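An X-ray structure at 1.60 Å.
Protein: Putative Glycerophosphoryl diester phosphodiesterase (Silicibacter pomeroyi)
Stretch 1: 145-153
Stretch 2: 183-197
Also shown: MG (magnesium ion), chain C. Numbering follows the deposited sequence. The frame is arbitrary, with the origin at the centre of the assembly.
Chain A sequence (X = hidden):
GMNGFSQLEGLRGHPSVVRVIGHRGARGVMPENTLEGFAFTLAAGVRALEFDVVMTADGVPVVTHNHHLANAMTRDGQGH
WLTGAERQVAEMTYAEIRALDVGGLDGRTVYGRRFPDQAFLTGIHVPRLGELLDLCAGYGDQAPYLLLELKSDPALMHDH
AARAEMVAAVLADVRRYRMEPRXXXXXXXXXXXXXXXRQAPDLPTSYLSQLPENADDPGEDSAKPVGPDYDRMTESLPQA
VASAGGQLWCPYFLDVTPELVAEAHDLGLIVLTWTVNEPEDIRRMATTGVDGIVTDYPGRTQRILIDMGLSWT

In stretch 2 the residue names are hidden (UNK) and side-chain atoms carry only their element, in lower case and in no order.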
ATOM      1  N   TYR A 145     -17.967   4.552   2.420  1.00  9.59           N
ATOM      2  CA  TYR A 145     -18.657   5.101   3.563  1.00  9.37           C
ATOM      3  C   TYR A 145     -17.592   5.946   4.261  1.00  9.84           C
ATOM      4  O   TYR A 145     -16.399   5.578   4.283  1.00 11.06           O
ATOM      5  CB  TYR A 145     -19.212   3.967   4.447  1.00  9.01           C
ATOM      6  CG  TYR A 145     -20.338   3.309   3.728  1.00  8.78           C
ATOM      7  CD1 TYR A 145     -20.121   2.315   2.782  1.00  8.76           C
ATOM      8  CD2 TYR A 145     -21.619   3.751   3.922  1.00 10.60           C
ATOM      9  CE1 TYR A 145     -21.199   1.787   2.049  1.00 10.70           C
ATOM     10  CE2 TYR A 145     -22.673   3.199   3.228  1.00 11.15           C
ATOM     11  CZ  TYR A 145     -22.449   2.226   2.302  1.00 11.70           C
ATOM     12  OH  TYR A 145     -23.547   1.730   1.632  1.00 13.84           O
ATOM     13  N   LEU A 146     -18.014   7.057   4.853  1.00  9.53           N
ATOM     14  CA  LEU A 146     -17.095   7.995   5.493  1.00 10.00           C
ATOM     15  C   LEU A 146     -17.421   8.210   6.974  1.00 11.61           C
ATOM     16  O   LEU A 146     -18.538   8.595   7.342  1.00 12.17           O
ATOM     17  CB  LEU A 146     -17.203   9.343   4.779  1.00 11.17           C
ATOM     18  CG  LEU A 146     -17.041   9.381   3.258  1.00 11.02           C
ATOM     19  CD1 LEU A 146     -17.239  10.817   2.784  1.00 13.90           C
ATOM     20  CD2 LEU A 146     -15.719   8.885   2.793  1.00 11.97           C
ATOM     21  N   LEU A 147     -16.440   7.959   7.819  1.00  8.14           N
ATOM     22  CA  LEU A 147     -16.511   8.213   9.234  1.00 10.07           C
ATOM     23  C   LEU A 147     -15.685   9.503   9.377  1.00  9.01           C
ATOM     24  O   LEU A 147     -14.456   9.491   9.445  1.00  8.70           O
ATOM     25  CB  LEU A 147     -15.899   7.019   9.947  1.00 12.09           C
ATOM     26  CG  LEU A 147     -16.184   6.764  11.381  1.00 13.27           C
ATOM     27  CD1 LEU A 147     -17.743   6.655  11.678  1.00 13.91           C
ATOM     28  CD2 LEU A 147     -15.465   5.503  11.811  1.00 13.08           C
ATOM     29  N   LEU A 148     -16.397  10.628   9.362  1.00  8.17           N
ATOM     30  CA  LEU A 148     -15.796  11.960   9.329  1.00  7.89           C
ATOM     31  C   LEU A 148     -15.642  12.462  10.752  1.00  7.33           C
ATOM     32  O   LEU A 148     -16.611  12.829  11.444  1.00  8.05           O
ATOM     33  CB  LEU A 148     -16.670  12.852   8.454  1.00  8.67           C
ATOM     34  CG  LEU A 148     -16.177  14.238   8.114  1.00  7.72           C
ATOM     35  CD1 LEU A 148     -17.034  14.753   6.968  1.00 10.17           C
ATOM     36  CD2 LEU A 148     -16.147  15.218   9.319  1.00  7.69           C
ATOM     37  N   GLU A 149     -14.399  12.427  11.219  1.00  6.17           N
ATOM     38  CA  GLU A 149     -14.102  12.823  12.613  1.00  6.42           C
ATOM     39  C   GLU A 149     -13.947  14.349  12.669  1.00  7.35           C
ATOM     40  O   GLU A 149     -12.969  14.906  12.137  1.00  7.96           O
ATOM     41  CB  GLU A 149     -12.869  12.136  13.191  1.00  6.50           C
ATOM     42  CG  GLU A 149     -12.785  12.378  14.695  1.00  7.41           C
ATOM     43  CD  GLU A 149     -11.566  11.849  15.412  1.00  8.93           C
ATOM     44  OE1 GLU A 149     -10.913  10.914  14.945  1.00  7.72           O
ATOM     45  OE2 GLU A 149     -11.309  12.377  16.551  1.00 10.10           O
ATOM     46  N   LEU A 150     -14.895  15.013  13.319  1.00  8.12           N
ATOM     47  CA  LEU A 150     -14.769  16.440  13.580  1.00  9.50           C
ATOM     48  C   LEU A 150     -13.847  16.613  14.790  1.00 10.66           C
ATOM     49  O   LEU A 150     -14.170  16.100  15.868  1.00  9.67           O
ATOM     50  CB  LEU A 150     -16.120  17.042  13.874  1.00 10.45           C
ATOM     51  CG  LEU A 150     -17.083  17.135  12.667  1.00 10.68           C
ATOM     52  CD1 LEU A 150     -17.923  15.887  12.642  1.00 11.89           C
ATOM     53  CD2 LEU A 150     -17.960  18.365  12.712  1.00 13.80           C
ATOM     54  N   LYS A 151     -12.718  17.301  14.582  1.00 12.83           N
ATOM     55  CA  LYS A 151     -11.660  17.525  15.602  1.00 16.38           C
ATOM     56  C   LYS A 151     -11.734  18.996  15.961  1.00 18.48           C
ATOM     57  O   LYS A 151     -11.271  19.890  15.230  1.00 17.93           O
ATOM     58  CB  LYS A 151     -10.274  17.113  15.082  1.00 19.88           C
ATOM     59  CG  LYS A 151      -9.138  17.114  16.124  1.00 24.84           C
ATOM     60  CD  LYS A 151      -9.309  15.894  17.033  1.00 26.39           C
ATOM     61  CE  LYS A 151      -8.055  15.498  17.801  1.00 28.45           C
ATOM     62  NZ  LYS A 151      -8.046  16.195  19.116  1.00 28.61           N
ATOM     63  N   SER A 152     -12.399  19.260  17.071  1.00 19.44           N
ATOM     64  CA  SER A 152     -12.508  20.626  17.573  1.00 20.29           C
ATOM     65  C   SER A 152     -11.190  21.038  18.275  1.00 20.89           C
ATOM     66  O   SER A 152     -10.427  20.187  18.767  1.00 23.09           O
ATOM     67  CB  SER A 152     -13.668  20.703  18.541  1.00 21.29           C
ATOM     68  OG  SER A 152     -13.545  19.630  19.440  1.00 21.83           O
ATOM     69  N   ASP A 153     -10.957  22.336  18.320  1.00 20.33           N
ATOM     70  CA  ASP A 153      -9.772  22.924  18.945  1.00 20.67           C
ATOM     71  C   ASP A 153     -10.283  23.442  20.261  1.00 21.04           C
ATOM     72  O   ASP A 153     -11.233  24.244  20.274  1.00 20.50           O
ATOM     73  CB  ASP A 153      -9.245  24.072  18.101  1.00 21.49           C
ATOM     74  CG  ASP A 153      -7.983  24.732  18.693  1.00 21.54           C
ATOM     75  OD1 ASP A 153      -7.749  24.628  19.934  1.00 18.90           O
ATOM     76  OD2 ASP A 153      -7.232  25.361  17.879  1.00 19.65           O
ATOM     77  N   UNK A 183     -22.015   9.659   4.506  1.00  8.76           N
ATOM     78  CA  UNK A 183     -21.337  10.333   5.604  1.00  8.25           C
ATOM     79  C   UNK A 183     -21.944  10.148   6.997  1.00  8.26           C
ATOM     80  O   UNK A 183     -23.138  10.291   7.208  1.00  8.46           O
ATOM     81  c   UNK A 183     -20.573  12.608   6.449  1.00 10.21           C
ATOM     82  o   UNK A 183     -20.637  12.072   4.054  1.00 11.00           O
ATOM     83  c   UNK A 183     -21.299  11.850   5.311  1.00  9.62           C
ATOM     84  N   UNK A 184     -21.038   9.877   7.935  1.00  8.41           N
ATOM     85  CA  UNK A 184     -21.343   9.750   9.330  1.00  8.38           C
ATOM     86  C   UNK A 184     -20.546  10.782  10.097  1.00  7.96           C
ATOM     87  O   UNK A 184     -19.332  10.876   9.935  1.00  9.36           O
ATOM     88  c   UNK A 184     -21.704   7.287   9.059  1.00 10.88           C
ATOM     89  c   UNK A 184     -20.987   8.344   9.861  1.00  9.80           C
ATOM     90  c   UNK A 184     -21.312   8.217  11.355  1.00 10.43           C
ATOM     91  N   UNK A 185     -21.223  11.569  10.927  1.00  6.70           N
ATOM     92  CA  UNK A 185     -20.590  12.600  11.721  1.00  6.73           C
ATOM     93  C   UNK A 185     -20.087  11.964  13.029  1.00  7.39           C
ATOM     94  O   UNK A 185     -20.854  11.416  13.776  1.00  8.42           O
ATOM     95 se   UNK A 185     -20.786  15.343   9.588  0.75  7.62          SE
ATOM     96  c   UNK A 185     -21.571  13.739  11.924  1.00  7.41           C
ATOM     97  c   UNK A 185     -21.092  17.048  10.350  1.00 13.55           C
ATOM     98  c   UNK A 185     -22.066  14.334  10.596  1.00  9.04           C
ATOM     99  N   UNK A 186     -18.781  12.073  13.279  1.00  7.64           N
ATOM    100  CA  UNK A 186     -18.050  11.273  14.272  1.00  7.18           C
ATOM    101  C   UNK A 186     -17.170  12.161  15.131  1.00  7.27           C
ATOM    102  O   UNK A 186     -16.492  13.029  14.584  1.00  7.54           O
ATOM    103  c   UNK A 186     -14.970   9.232  13.986  1.00  9.04           C
ATOM    104  n   UNK A 186     -16.732   8.237  14.825  1.00  8.81           N
ATOM    105  c   UNK A 186     -17.266  10.262  13.402  1.00  7.36           C
ATOM    106  n   UNK A 186     -14.586   8.128  14.702  1.00  9.74           N
ATOM    107  c   UNK A 186     -15.661   7.551  15.203  1.00 10.24           C
ATOM    108  c   UNK A 186     -16.322   9.328  14.085  1.00  7.65           C
ATOM    109  N   UNK A 187     -17.171  11.971  16.459  1.00  6.56           N
ATOM    110  CA  UNK A 187     -16.353  12.823  17.304  1.00  7.07           C
ATOM    111  C   UNK A 187     -16.218  12.369  18.735  1.00  8.30           C
ATOM    112  O   UNK A 187     -17.089  11.681  19.274  1.00  7.96           O
ATOM    113  c   UNK A 187     -17.006  14.245  17.345  1.00  8.19           C
ATOM    114  o   UNK A 187     -16.084  15.258  17.756  1.00  8.90           O
ATOM    115  N   UNK A 188     -15.134  12.834  19.332  1.00  8.36           N
ATOM    116  CA  UNK A 188     -14.967  12.778  20.769  1.00 10.17           C
ATOM    117  C   UNK A 188     -15.768  13.909  21.418  1.00 10.29           C
ATOM    118  O   UNK A 188     -16.075  13.838  22.589  1.00 12.15           O
ATOM    119  c   UNK A 188     -11.091   9.453  21.200  1.00 13.69           C
ATOM    120  c   UNK A 188     -10.985  10.340  20.195  1.00 14.20           C
ATOM    121  c   UNK A 188     -13.515  12.965  21.215  1.00 11.07           C
ATOM    122  c   UNK A 188     -12.690  11.703  21.197  1.00 12.50           C
ATOM    123  c   UNK A 188     -12.798  10.768  22.203  1.00 14.78           C
ATOM    124  c   UNK A 188     -11.968   9.633  22.204  1.00 15.16           C
ATOM    125  c   UNK A 188     -11.792  11.497  20.189  1.00 13.67           C
ATOM    126  N   UNK A 189     -16.040  14.967  20.670  1.00 10.90           N
ATOM    127  CA  UNK A 189     -16.747  16.186  21.187  1.00 10.95           C
ATOM    128  C   UNK A 189     -18.235  15.901  21.072  1.00  9.53           C
ATOM    129  O   UNK A 189     -18.868  16.160  20.041  1.00 10.71           O
ATOM    130  c   UNK A 189     -16.296  17.390  20.344  1.00 11.26           C
ATOM    131  o   UNK A 189     -17.689  18.790  21.627  1.00 10.87           O
ATOM    132  o   UNK A 189     -15.902  19.708  20.691  1.00 14.74           O
ATOM    133  c   UNK A 189     -16.665  18.730  20.947  1.00 12.61           C
ATOM    134  N   UNK A 190     -18.796  15.358  22.138  1.00  9.73           N
ATOM    135  CA  UNK A 190     -20.164  14.929  22.146  1.00 10.44           C
ATOM    136  C   UNK A 190     -21.124  16.115  22.045  1.00 10.43           C
ATOM    137  O   UNK A 190     -22.185  15.982  21.457  1.00  9.45           O
ATOM    138  c   UNK A 190     -18.824  12.231  22.554  1.00 13.93           C
ATOM    139  c   UNK A 190     -20.400  14.098  23.398  1.00 11.83           C
ATOM    140  n   UNK A 190     -18.540  10.918  22.858  1.00 14.34           N
ATOM    141  c   UNK A 190     -21.073  10.268  26.000  1.00 14.32           C
ATOM    142  c   UNK A 190     -19.392   9.300  24.564  1.00 14.94           C
ATOM    143  c   UNK A 190     -19.297  10.537  23.931  1.00 14.42           C
ATOM    144  c   UNK A 190     -20.102  11.637  24.291  1.00 12.78           C
ATOM    145  c   UNK A 190     -21.012  11.492  25.337  1.00 13.96           C
ATOM    146  c   UNK A 190     -20.266   9.188  25.593  1.00 14.16           C
ATOM    147  c   UNK A 190     -19.798  12.701  23.380  1.00 12.22           C
ATOM    148  N   UNK A 191     -20.738  17.268  22.595  1.00 11.08           N
ATOM    149  CA  UNK A 191     -21.600  18.432  22.478  1.00 11.17           C
ATOM    150  C   UNK A 191     -21.686  18.820  21.022  1.00 10.15           C
ATOM    151  O   UNK A 191     -22.750  19.174  20.559  1.00 10.92           O
ATOM    152  c   UNK A 191     -21.099  19.613  23.369  1.00 10.79           C
ATOM    153  N   UNK A 192     -20.567  18.735  20.305  1.00  9.65           N
ATOM    154  CA  UNK A 192     -20.520  19.049  18.882  1.00  9.36           C
ATOM    155  C   UNK A 192     -21.427  18.115  18.080  1.00 10.14           C
ATOM    156  O   UNK A 192     -22.030  18.547  17.106  1.00  8.64           O
ATOM    157  c   UNK A 192     -19.076  19.026  18.333  1.00 12.23           C
ATOM    158  c   UNK A 192     -18.963  21.323  17.215  1.00 12.77           C
ATOM    159  c   UNK A 192     -18.781  19.806  17.038  1.00 11.96           C
ATOM    160  c   UNK A 192     -17.345  19.481  16.509  1.00 10.76           C
ATOM    161  N   UNK A 193     -21.541  16.850  18.497  1.00  9.10           N
ATOM    162  CA  UNK A 193     -22.416  15.898  17.818  1.00  9.40           C
ATOM    163  C   UNK A 193     -23.890  16.326  17.987  1.00  9.41           C
ATOM    164  O   UNK A 193     -24.700  16.113  17.103  1.00 10.50           O
ATOM    165  c   UNK A 193     -20.630  12.533  18.689  1.00  8.24           C
ATOM    166  c   UNK A 193     -20.820  13.874  17.970  1.00 10.27           C
ATOM    167  c   UNK A 193     -20.631  13.735  16.434  1.00 10.48           C
ATOM    168  c   UNK A 193     -22.179  14.457  18.301  1.00 10.30           C
ATOM    169  N   UNK A 194     -24.224  16.953  19.111  1.00  9.27           N
ATOM    170  CA  UNK A 194     -25.563  17.505  19.296  1.00  9.25           C
ATOM    171  C   UNK A 194     -25.841  18.593  18.281  1.00  8.84           C
ATOM    172  O   UNK A 194     -26.959  18.693  17.776  1.00  9.95           O
ATOM    173  N   UNK A 195     -24.834  19.413  18.014  1.00  9.45           N
ATOM    174  CA  UNK A 195     -24.925  20.487  17.024  1.00  9.30           C
ATOM    175  C   UNK A 195     -25.017  19.890  15.612  1.00  8.36           C
ATOM    176  O   UNK A 195     -25.815  20.355  14.804  1.00  9.08           O
ATOM    177  c   UNK A 195     -24.984  23.592  16.401  1.00 11.42           C
ATOM    178  o   UNK A 195     -25.555  23.668  17.522  1.00 14.07           O
ATOM    179  c   UNK A 195     -23.778  22.677  16.220  1.00 12.04           C
ATOM    180  o   UNK A 195     -25.393  24.233  15.395  1.00 12.83           O
ATOM    181  c   UNK A 195     -23.773  21.468  17.171  1.00 11.16           C
ATOM    182  N   UNK A 196     -24.269  18.826  15.332  1.00  8.25           N
ATOM    183  CA  UNK A 196     -24.403  18.163  14.017  1.00  8.37           C
ATOM    184  C   UNK A 196     -25.848  17.703  13.761  1.00  7.07           C
ATOM    185  O   UNK A 196     -26.366  17.844  12.663  1.00 10.13           O
ATOM    186  s   UNK A 196     -21.719  17.329  13.911  1.00 11.91           S
ATOM    187  c   UNK A 196     -23.496  16.949  13.932  1.00  7.87           C
ATOM    188  N   UNK A 197     -26.445  17.089  14.769  1.00  7.49           N
ATOM    189  CA  UNK A 197     -27.771  16.524  14.671  1.00  7.43           C
ATOM    190  C   UNK A 197     -28.789  17.622  14.437  1.00  8.40           C
ATOM    191  O   UNK A 197     -29.738  17.434  13.695  1.00  8.75           O
ATOM    192  c   UNK A 197     -28.133  15.741  15.932  1.00  9.32           C
ATOM    193  c   UNK A 197     -29.823  14.210  17.040  1.00 10.92           C
ATOM    194  c   UNK A 197     -29.438  15.000  15.813  1.00 10.51           C
ATOM    195  n   UNK A 197     -26.936  12.653  18.735  1.00 13.05           N
ATOM    196  n   UNK A 197     -28.730  13.323  17.452  1.00 11.39           N
ATOM    197  n   UNK A 197     -28.019  14.605  19.265  1.00 10.80           N
ATOM    198  c   UNK A 197     -27.895  13.539  18.470  1.00 11.89           C
TER
HETATM  199 MG    MG C 313      -9.483  10.212  13.799  1.00 11.99          MG
HETATM  200  O   HOH W   1     -12.975  14.100  17.718  1.00 10.11           O
HETATM  201  O   HOH W   2      -7.986  10.850  15.179  1.00  8.36           O
HETATM  202  O   HOH W   3      -7.980   9.630  12.488  1.00  6.36           O

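Position 183 opens a strand running parallel to 145-150. Its CB carries one oxygen and one carbon, the oxygen 3.8 Å from Leu146 CD1: Thr183, a beta-branched residue at home in a strand, its hydroxyl satisfied elsewhere in the structure.

Position 184 has three carbons, a CB bearing two others, one of them 3.9 Å from Leu147 CD1: compact, apolar Val184. Its N donates to Leu146 O (2.9 Å), and its O accepts from Leu148 N (3.0 Å).

Position 185 is an unbranched chain of two carbons, selenium and a carbon; the last lies 4.1 Å from Leu150 CD1. This is Met185, present as selenomethionine, whose flexible chain, all three chi angles m, brings CE to that leucine.

At 186 a CB leads to a five-membered ring of three carbons and two nitrogens. Leu147 CG sits 3.7 Å from the ring centroid, almost on the normal, while Glu149 CB lies at the edge. This is His186, whose flat ring offers a face to leucine while both nitrogens bond elsewhere in the structure.

Position 187 has one carbon and one oxygen, hence Ser187. Its OG donates to Leu150 O (2.8 Å) and accepts from the N of position 189 (2.9 Å), so one small hydroxyl ties the strand's end to the turn.

Position 188 carries a six-carbon ring on its CB: Phe188, whose C-H edge meets the Glu149 carboxylate, CD2 3.8 Å from Glu149 OE2.

At 189 two carbons end in two oxygens, giving Asp189. Ser152 OG donates to Asp189 OD2 (2.7 Å), while Asp189 OD1 accepts from the N of position 192 (3.2 Å), capping the helix that follows.

Fused rings of eight carbons and one nitrogen make 190 Trp190, its NE1 bonded elsewhere in the structure; a lone carbon makes 191 Ala191, small and exposed. Neither touches stretch 1.

Position 192, four carbons forked at the second, is Leu192; its CD2 packs 3.8 Å from Leu150 CB. The same fork at 193 is Leu193, apolar and buried.

Position 194 lacks a side chain: Gly194, where an ideal CB would be crowded by Ala191 O (3.2 Å). At 195, three carbons end in two oxygens: Glu195, polar and partly exposed.

One carbon and a sulfur, 4.1 Å from Leu150 CD2, make 196 Cys196, whose SG tolerates apolar, buried surroundings. Three carbons, a nitrogen and a carbon bearing two nitrogens make 197 Arg197, its NH2 bonded elsewhere.

The contact joins parallel strands through four backbone hydrogen bonds, the last from Leu150 N to His186 O (2.8 Å). Beyond them, Leu150 packs against Leu192 and Cys196, while Ser152 and Asp189 join the loops. Glu149, beside His186, binds magnesium through OE1 (2.0 Å from MG).

Stretch 2, residues 183-197: TVMHSFDWALLGECR
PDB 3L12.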